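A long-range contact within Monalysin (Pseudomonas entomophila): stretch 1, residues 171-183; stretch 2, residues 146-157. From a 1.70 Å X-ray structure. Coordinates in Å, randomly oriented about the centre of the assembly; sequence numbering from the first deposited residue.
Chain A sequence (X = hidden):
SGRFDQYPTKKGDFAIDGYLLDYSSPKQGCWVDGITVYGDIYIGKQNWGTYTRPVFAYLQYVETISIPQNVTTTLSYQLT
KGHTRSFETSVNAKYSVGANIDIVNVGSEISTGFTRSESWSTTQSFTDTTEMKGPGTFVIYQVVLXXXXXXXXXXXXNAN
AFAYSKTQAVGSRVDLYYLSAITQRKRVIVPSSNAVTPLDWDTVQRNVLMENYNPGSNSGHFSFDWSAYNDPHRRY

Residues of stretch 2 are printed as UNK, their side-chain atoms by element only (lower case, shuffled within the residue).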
# COMPACT_ATOMS: atom_id res chain seq x y z
N GLY A 171 29.14 -1.03 0.57
CA GLY A 171 30.44 -0.96 1.24
C GLY A 171 30.39 -1.88 2.44
O GLY A 171 30.07 -3.07 2.29
N SER A 172 30.55 -1.31 3.65
CA SER A 172 30.51 -2.05 4.92
C SER A 172 29.19 -1.90 5.71
O SER A 172 29.05 -2.43 6.82
CB SER A 172 31.72 -1.67 5.77
OG SER A 172 32.90 -2.06 5.09
N ARG A 173 28.21 -1.26 5.09
CA ARG A 173 26.89 -1.02 5.64
C ARG A 173 25.94 -2.07 5.04
O ARG A 173 26.20 -2.55 3.94
CB ARG A 173 26.48 0.40 5.19
CG ARG A 173 25.07 0.84 5.43
CD ARG A 173 24.94 2.23 4.85
NE ARG A 173 24.06 2.24 3.69
CZ ARG A 173 23.95 3.25 2.84
NH1 ARG A 173 24.69 4.34 3.00
NH2 ARG A 173 23.10 3.17 1.83
N VAL A 174 24.83 -2.40 5.76
CA VAL A 174 23.80 -3.35 5.30
C VAL A 174 22.42 -2.65 5.31
O VAL A 174 21.91 -2.28 6.38
CB VAL A 174 23.77 -4.68 6.11
CG1 VAL A 174 22.74 -5.65 5.54
CG2 VAL A 174 25.15 -5.34 6.13
N ASP A 175 21.84 -2.46 4.13
CA ASP A 175 20.54 -1.80 3.96
C ASP A 175 19.40 -2.80 4.06
O ASP A 175 19.60 -3.98 3.76
CB ASP A 175 20.50 -1.06 2.62
CG ASP A 175 21.36 0.20 2.58
OD1 ASP A 175 21.97 0.53 3.62
OD2 ASP A 175 21.42 0.84 1.52
N LEU A 176 18.20 -2.34 4.49
CA LEU A 176 17.04 -3.21 4.63
C LEU A 176 15.91 -2.75 3.71
O LEU A 176 15.42 -1.63 3.83
CB LEU A 176 16.57 -3.25 6.10
CG LEU A 176 15.39 -4.18 6.42
CD1 LEU A 176 15.76 -5.66 6.21
CD2 LEU A 176 14.90 -3.99 7.86
N TYR A 177 15.50 -3.63 2.79
CA TYR A 177 14.45 -3.34 1.83
C TYR A 177 13.22 -4.10 2.23
O TYR A 177 13.29 -5.30 2.48
CB TYR A 177 14.85 -3.78 0.40
CG TYR A 177 15.89 -2.89 -0.23
CD1 TYR A 177 17.24 -2.99 0.12
CD2 TYR A 177 15.54 -1.96 -1.20
CE1 TYR A 177 18.20 -2.16 -0.45
CE2 TYR A 177 16.49 -1.14 -1.81
CZ TYR A 177 17.82 -1.24 -1.42
OH TYR A 177 18.77 -0.46 -2.03
N TYR A 178 12.08 -3.41 2.30
CA TYR A 178 10.82 -4.05 2.68
C TYR A 178 9.66 -3.21 2.13
O TYR A 178 9.87 -2.08 1.66
CB TYR A 178 10.72 -4.21 4.23
CG TYR A 178 10.57 -2.87 4.93
CD1 TYR A 178 11.69 -2.07 5.18
CD2 TYR A 178 9.31 -2.37 5.25
CE1 TYR A 178 11.55 -0.82 5.79
CE2 TYR A 178 9.17 -1.11 5.83
CZ TYR A 178 10.29 -0.35 6.12
OH TYR A 178 10.15 0.92 6.64
N LEU A 179 8.43 -3.76 2.19
CA LEU A 179 7.25 -3.01 1.79
C LEU A 179 6.37 -2.75 3.00
O LEU A 179 6.32 -3.57 3.91
CB LEU A 179 6.39 -3.76 0.75
CG LEU A 179 7.07 -4.31 -0.51
CD1 LEU A 179 6.02 -4.98 -1.43
CD2 LEU A 179 7.80 -3.21 -1.29
N SER A 180 5.61 -1.64 2.97
CA SER A 180 4.59 -1.36 3.97
C SER A 180 3.32 -1.00 3.24
O SER A 180 3.35 -0.72 2.03
CB SER A 180 5.00 -0.24 4.91
OG SER A 180 4.83 1.04 4.34
N ALA A 181 2.21 -0.95 3.96
CA ALA A 181 0.93 -0.65 3.33
C ALA A 181 0.02 0.11 4.30
O ALA A 181 -0.00 -0.19 5.49
CB ALA A 181 0.27 -1.93 2.88
N ILE A 182 -0.69 1.09 3.76
CA ILE A 182 -1.67 1.92 4.48
C ILE A 182 -2.94 1.92 3.63
O ILE A 182 -2.89 1.56 2.45
CB ILE A 182 -1.15 3.37 4.76
CG1 ILE A 182 -1.05 4.24 3.46
CG2 ILE A 182 0.20 3.37 5.55
CD1 ILE A 182 -0.70 5.72 3.63
N THR A 183 -4.07 2.33 4.21
CA THR A 183 -5.29 2.42 3.41
C THR A 183 -5.55 3.85 2.98
O THR A 183 -5.03 4.80 3.58
CB THR A 183 -6.51 1.96 4.21
OG1 THR A 183 -6.44 2.53 5.52
CG2 THR A 183 -6.66 0.44 4.26
N UNK A 146 0.61 0.82 -1.28
CA UNK A 146 1.82 0.06 -0.97
C UNK A 146 3.08 0.86 -1.26
O UNK A 146 3.22 1.42 -2.36
c UNK A 146 1.84 -1.31 -1.71
c UNK A 146 3.06 -2.15 -1.28
c UNK A 146 0.54 -2.09 -1.46
N UNK A 147 4.02 0.84 -0.30
CA UNK A 147 5.28 1.58 -0.39
C UNK A 147 6.48 0.65 -0.27
O UNK A 147 6.41 -0.35 0.45
c UNK A 147 4.26 4.78 -0.05
c UNK A 147 4.18 3.60 0.69
c UNK A 147 1.95 5.26 0.39
c UNK A 147 3.16 5.63 -0.17
c UNK A 147 2.95 3.26 1.25
c UNK A 147 1.84 4.09 1.11
o UNK A 147 0.85 6.08 0.28
c UNK A 147 5.35 2.64 0.76
N UNK A 148 7.55 0.98 -1.00
CA UNK A 148 8.82 0.26 -0.89
C UNK A 148 9.76 1.16 -0.09
O UNK A 148 9.71 2.40 -0.21
c UNK A 148 9.42 -0.01 -2.27
N UNK A 149 10.60 0.54 0.74
CA UNK A 149 11.48 1.28 1.60
C UNK A 149 12.88 0.69 1.59
O UNK A 149 13.03 -0.53 1.51
c UNK A 149 8.42 0.80 3.22
c UNK A 149 7.88 2.84 3.73
n UNK A 149 9.19 2.85 3.59
c UNK A 149 9.54 1.55 3.29
c UNK A 149 10.97 1.16 3.06
n UNK A 149 7.37 1.64 3.52
N UNK A 150 13.88 1.55 1.73
CA UNK A 150 15.26 1.15 1.97
C UNK A 150 15.65 1.86 3.26
O UNK A 150 15.93 3.06 3.24
c UNK A 150 16.24 1.52 0.84
n UNK A 150 18.67 1.65 0.48
o UNK A 150 17.95 0.81 2.41
c UNK A 150 17.69 1.30 1.30
N UNK A 151 15.60 1.13 4.38
CA UNK A 151 16.01 1.63 5.70
C UNK A 151 17.51 1.40 5.74
O UNK A 151 17.97 0.26 5.92
c UNK A 151 15.28 0.87 6.80
N UNK A 152 18.27 2.47 5.44
CA UNK A 152 19.73 2.39 5.33
C UNK A 152 20.36 1.97 6.67
O UNK A 152 19.90 2.35 7.75
o UNK A 152 20.31 4.75 5.65
c UNK A 152 19.65 4.08 3.40
c UNK A 152 20.34 3.67 4.71
N UNK A 153 21.36 1.07 6.59
CA UNK A 153 22.09 0.50 7.74
C UNK A 153 21.26 -0.43 8.66
O UNK A 153 21.83 -1.03 9.56
c UNK A 153 22.77 1.59 8.59
o UNK A 153 23.56 2.44 7.78
N UNK A 154 19.93 -0.59 8.42
CA UNK A 154 19.06 -1.37 9.31
C UNK A 154 19.16 -2.90 9.18
O UNK A 154 18.60 -3.61 10.00
c UNK A 154 17.61 -0.93 9.12
N UNK A 155 19.81 -3.37 8.13
CA UNK A 155 19.87 -4.78 7.77
C UNK A 155 20.63 -5.74 8.67
O UNK A 155 20.34 -6.93 8.66
N UNK A 156 21.62 -5.24 9.43
CA UNK A 156 22.38 -6.12 10.34
C UNK A 156 21.54 -6.50 11.55
O UNK A 156 21.55 -7.65 11.95
c UNK A 156 26.15 -5.39 10.46
n UNK A 156 28.83 -4.98 7.97
n UNK A 156 27.24 -5.63 9.51
n UNK A 156 27.50 -3.40 8.98
c UNK A 156 27.85 -4.68 8.82
c UNK A 156 23.69 -5.45 10.81
c UNK A 156 24.79 -5.48 9.79
N UNK A 157 20.78 -5.53 12.09
CA UNK A 157 19.96 -5.69 13.29
C UNK A 157 18.52 -6.08 13.04
O UNK A 157 17.89 -6.63 13.93
c UNK A 157 21.41 -4.12 14.67
n UNK A 157 22.23 -1.88 14.96
c UNK A 157 20.01 -4.41 14.13
o UNK A 157 20.79 -2.68 16.48
c UNK A 157 21.45 -2.83 15.45
O HOH W 1 24.62 -1.64 8.44

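Position 146 has three side-chain carbons, one carrying the other two. They lie near L179 and A181. The branch at CB makes this V146; its CG1 is 4.1 Å from L179 CD1.

Position 147 has one carbon, then a six-carbon ring bearing one oxygen. The ring edge packs against I182. This is Y147. Y147 N donates a hydrogen bond to S180 O, and S180 N to Y147 O, each at 2.9 Å. I182 CG1 packs 3.7 Å from Y147 CE1.

Position 148 has a single side-chain carbon, 3.7 Å from L179 CD2. It is A148.

Position 149 has one carbon, then a five-membered ring of three carbons and two nitrogens. One ring nitrogen lies 2.7 Å from S180 OG. It is H149, and H149 NE2 and S180 OG form a hydrogen bond. H149 CB sits over the face of the Y178 ring, 3.7 Å from its centroid. Backbone hydrogen bonds pair H149 N with Y178 O at 2.9 Å and Y178 N with H149 O at 3.1 Å.

Position 150 has two carbons, the second carrying one oxygen and one nitrogen. The nitrogen faces the D175 carboxylate. It is N150; N150 ND2 donates to D175 OD2 at 3.0 Å. N150 CB lies over the Y177 ring.

Position 151 has one side-chain carbon, 4.4 Å from L176 CB. It is A151. A151 N donates to L176 O at 2.8 Å, and L176 N to A151 O at 3.0 Å.

Position 152 has one carbon carrying an oxygen and a carbon. Its CB lies over one face of the R173 guanidinium. It is T152.

Position 153 has one carbon and one oxygen, the latter 3.2 Å from R173 CG. It is S153. S153 N donates to D175 OD1 at 3.1 Å.

Position 154 has one carbon, 3.9 Å from L176 CB. It is A154, closing a type II turn begun at A151.

Position 155 has no side chain. An ideal CB would clash with V174 CG1 and D175 O. It is G155. G155 N donates to V174 O at 2.9 Å.

Position 156 has three carbons, a nitrogen, then a carbon carrying two nitrogens. Both terminal nitrogens lie 2.8 Å from S172 O. It is R156; NH1 and NH2 both donate to that oxygen.

Position 157 has three carbons, the third carrying oxygen and nitrogen. They touch nothing of stretch 1. It is Q157.

The contact is an antiparallel strand pair, zipped by backbone hydrogen bonds. Beyond it, D175 holds the turn while salt-bridged to R173. Water 1 links S153 O and V174 N.

Stretch 2 146-157: VYAHNATSAGRQ
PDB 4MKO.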